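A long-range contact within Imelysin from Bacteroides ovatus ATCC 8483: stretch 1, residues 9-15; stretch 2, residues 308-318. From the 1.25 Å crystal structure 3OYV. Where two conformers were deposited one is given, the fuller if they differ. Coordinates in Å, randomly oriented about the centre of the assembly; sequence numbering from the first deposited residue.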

# COMPACT_ATOMS: atom_id res chain seq x y z
N VAL A 9 -18.25 17.47 9.00
CA VAL A 9 -16.89 16.94 8.75
C VAL A 9 -15.91 17.52 9.78
O VAL A 9 -15.92 18.71 10.01
CB VAL A 9 -16.41 17.32 7.32
CG1 VAL A 9 -14.93 17.03 7.12
CG2 VAL A 9 -17.28 16.58 6.29
N ASP A 10 -15.11 16.66 10.41
CA ASP A 10 -14.14 17.11 11.41
C ASP A 10 -12.73 16.91 10.86
O ASP A 10 -12.19 15.79 10.92
CB ASP A 10 -14.34 16.40 12.75
CG ASP A 10 -13.49 16.99 13.88
OD1 ASP A 10 -12.69 17.94 13.63
OD2 ASP A 10 -13.64 16.48 15.03
N PRO A 11 -12.12 17.99 10.30
CA PRO A 11 -10.73 17.92 9.80
C PRO A 11 -9.64 17.71 10.83
O PRO A 11 -8.49 17.38 10.46
CB PRO A 11 -10.49 19.31 9.19
CG PRO A 11 -11.81 19.96 9.09
CD PRO A 11 -12.64 19.37 10.19
N ALA A 12 -9.97 17.88 12.10
CA ALA A 12 -8.97 17.69 13.17
C ALA A 12 -7.68 18.47 12.92
O ALA A 12 -6.58 17.90 12.89
CB ALA A 12 -8.68 16.19 13.30
N ASN A 13 -7.80 19.77 12.79
CA ASN A 13 -6.67 20.68 12.62
C ASN A 13 -5.84 20.75 13.91
O ASN A 13 -6.38 20.98 14.99
CB ASN A 13 -7.17 22.10 12.32
CG ASN A 13 -6.03 23.06 12.06
OD1 ASN A 13 -5.42 23.03 10.99
ND2 ASN A 13 -5.76 23.94 13.03
N ILE A 14 -4.53 20.58 13.79
CA ILE A 14 -3.62 20.84 14.90
C ILE A 14 -2.26 21.19 14.32
O ILE A 14 -1.90 20.66 13.27
CB ILE A 14 -3.59 19.64 15.86
CG1 ILE A 14 -2.76 19.96 17.08
CG2 ILE A 14 -3.08 18.36 15.12
CD1 ILE A 14 -2.92 18.92 18.21
N ASP A 15 -1.53 22.08 14.97
CA ASP A 15 -0.16 22.36 14.61
C ASP A 15 0.77 21.97 15.76
O ASP A 15 0.36 21.95 16.92
CB ASP A 15 0.03 23.84 14.28
CG ASP A 15 -0.82 24.29 13.11
OD1 ASP A 15 -0.73 23.65 12.04
OD2 ASP A 15 -1.57 25.29 13.25
N ASP A 308 -9.44 8.05 12.77
CA ASP A 308 -10.18 8.79 13.80
C ASP A 308 -9.31 10.01 14.12
O ASP A 308 -8.50 10.00 15.06
CB ASP A 308 -10.43 7.94 15.03
CG ASP A 308 -11.34 8.62 16.04
OD1 ASP A 308 -11.53 9.86 15.93
OD2 ASP A 308 -11.84 7.90 16.92
N GLN A 309 -9.44 11.04 13.31
CA GLN A 309 -8.55 12.19 13.39
C GLN A 309 -8.74 12.96 14.70
O GLN A 309 -7.77 13.41 15.33
CB GLN A 309 -8.73 13.08 12.18
CG GLN A 309 -8.51 12.39 10.84
CD GLN A 309 -8.89 13.29 9.68
OE1 GLN A 309 -8.05 13.69 8.83
NE2 GLN A 309 -10.19 13.64 9.62
N ASN A 310 -9.98 13.06 15.16
CA ASN A 310 -10.20 13.74 16.43
C ASN A 310 -9.53 12.97 17.59
O ASN A 310 -9.01 13.62 18.52
CB ASN A 310 -11.68 13.98 16.71
CG ASN A 310 -11.91 14.56 18.08
OD1 ASN A 310 -12.35 13.87 18.98
ND2 ASN A 310 -11.53 15.81 18.27
N ALA A 311 -9.50 11.64 17.54
CA ALA A 311 -8.78 10.85 18.54
C ALA A 311 -7.28 11.12 18.52
O ALA A 311 -6.64 11.14 19.59
CB ALA A 311 -9.05 9.36 18.39
N ILE A 312 -6.72 11.34 17.33
CA ILE A 312 -5.29 11.70 17.25
C ILE A 312 -5.05 13.05 17.92
O ILE A 312 -4.09 13.19 18.67
CB ILE A 312 -4.77 11.69 15.79
CG1 ILE A 312 -4.92 10.29 15.18
CG2 ILE A 312 -3.32 12.11 15.74
CD1 ILE A 312 -4.77 10.25 13.63
N VAL A 313 -5.89 14.04 17.64
CA VAL A 313 -5.76 15.34 18.28
C VAL A 313 -5.87 15.22 19.81
O VAL A 313 -5.09 15.84 20.53
CB VAL A 313 -6.79 16.33 17.70
CG1 VAL A 313 -6.84 17.65 18.51
CG2 VAL A 313 -6.47 16.61 16.21
N GLN A 314 -6.80 14.40 20.30
CA GLN A 314 -6.94 14.18 21.76
C GLN A 314 -5.66 13.56 22.33
O GLN A 314 -5.18 13.98 23.40
CB GLN A 314 -8.15 13.30 22.06
CG GLN A 314 -9.50 13.96 21.82
CD GLN A 314 -10.66 13.00 22.02
OE1 GLN A 314 -10.49 11.78 22.10
NE2 GLN A 314 -11.87 13.56 22.10
N ILE A 315 -5.09 12.59 21.63
CA ILE A 315 -3.77 12.02 22.02
C ILE A 315 -2.69 13.10 22.10
O ILE A 315 -1.91 13.17 23.07
CB ILE A 315 -3.38 10.88 21.03
CG1 ILE A 315 -4.22 9.63 21.35
CG2 ILE A 315 -1.86 10.58 21.09
CD1 ILE A 315 -4.30 8.59 20.21
N LEU A 316 -2.63 13.96 21.08
CA LEU A 316 -1.59 14.97 21.03
C LEU A 316 -1.75 16.00 22.14
O LEU A 316 -0.76 16.58 22.58
CB LEU A 316 -1.56 15.64 19.66
CG LEU A 316 -1.12 14.71 18.52
CD1 LEU A 316 -1.38 15.43 17.15
CD2 LEU A 316 0.35 14.33 18.67
N ASN A 317 -2.98 16.24 22.57
CA ASN A 317 -3.27 17.14 23.68
C ASN A 317 -3.27 16.50 25.05
O ASN A 317 -3.46 17.19 26.06
CB ASN A 317 -4.61 17.86 23.41
CG ASN A 317 -4.48 18.92 22.37
OD1 ASN A 317 -3.48 19.64 22.30
ND2 ASN A 317 -5.50 19.03 21.52
N SER A 318 -3.00 15.20 25.11
CA SER A 318 -3.09 14.48 26.37
C SER A 318 -1.84 14.62 27.22
O SER A 318 -0.70 14.60 26.72
CB SER A 318 -3.39 12.99 26.17
OG SER A 318 -2.27 12.30 25.67
O HOH W 1 -12.26 13.41 13.24
O HOH W 2 -7.68 16.31 8.13

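An irregular segment can dock on a helix without a single direct hydrogen bond between them, provided that its side chains match the relief of the helical surface. The contact between residues 9-15 and 308-318 of this imelysin is a compact example. Some 300 residues apart in sequence, the two stretches bury 371 Å² between them, counting both sides.

In the helix, residues 309-316, most backbone hydrogen bonds run along the helix itself. Asp308 caps its start, OD1 accepting from Ala311 N at 3.1 Å. What remains for a partner is the side-chain surface, and Gln309, Val313 and Leu316, spaced four and three residues apart, turn their CA-to-CB bonds toward the irregular first stretch. On that stretch, Asp10, Ala12 and Ile14 point toward the helix, while Pro11, Asn13 and Asp15 point away. This alternation lets every second residue supply a bump.

The closest carbon-to-carbon approach is made by the smallest bump. The methyl of Ala12 settles between the first turn and the next: its CB lies 3.3 Å from Gln309 CB, 3.9 Å from Asn310 N and 3.7 Å from Val313 CG2. So short a side chain leaves room for a close backbone approach, with Ala12 CA 5.3 Å from Asn310 CA. The backbone at Ala12 adopts positive phi and psi (51/58), and its N donates to Asp10 OD1 at 3.1 Å, a bond that ties the local turn together.

Farther along the helix the gap is filled by a larger residue. Ile14, with chi1 and chi2 both t, has the most area covered of any residue here, 82 Å². Ile14 CG2 lies 4.0 Å from Val313 CG2 and Ile14 CD1 lies 3.8 Å from Leu316 CB; both ends of the side chain touch both helix residues, so Ile14 sits in the hollow between Val313 and Leu316. Val313 CG2 therefore forms a shared ridge, touched by Ala12 and Ile14 alike. These are dispersion contacts between apolar groups, and their value lies in close packing and the exclusion of water.

Near the start of the helix the chemistry turns polar, and water does the joining. Gln309 NE2 comes within 3.2 Å of Asp10 O, but the angle is too poor for a hydrogen bond. Instead, one water accepts from Asn310 N at 3.0 Å, one of the amides left free in a helix's first turn, and donates weakly to Asp10 O at 3.3 Å. A second water lies 2.7 Å from both Pro11 O and Gln309 OE1, two acceptors that stand 4.1 Å apart. Apolar bumps thus set the fit, and water bridges the polar margin.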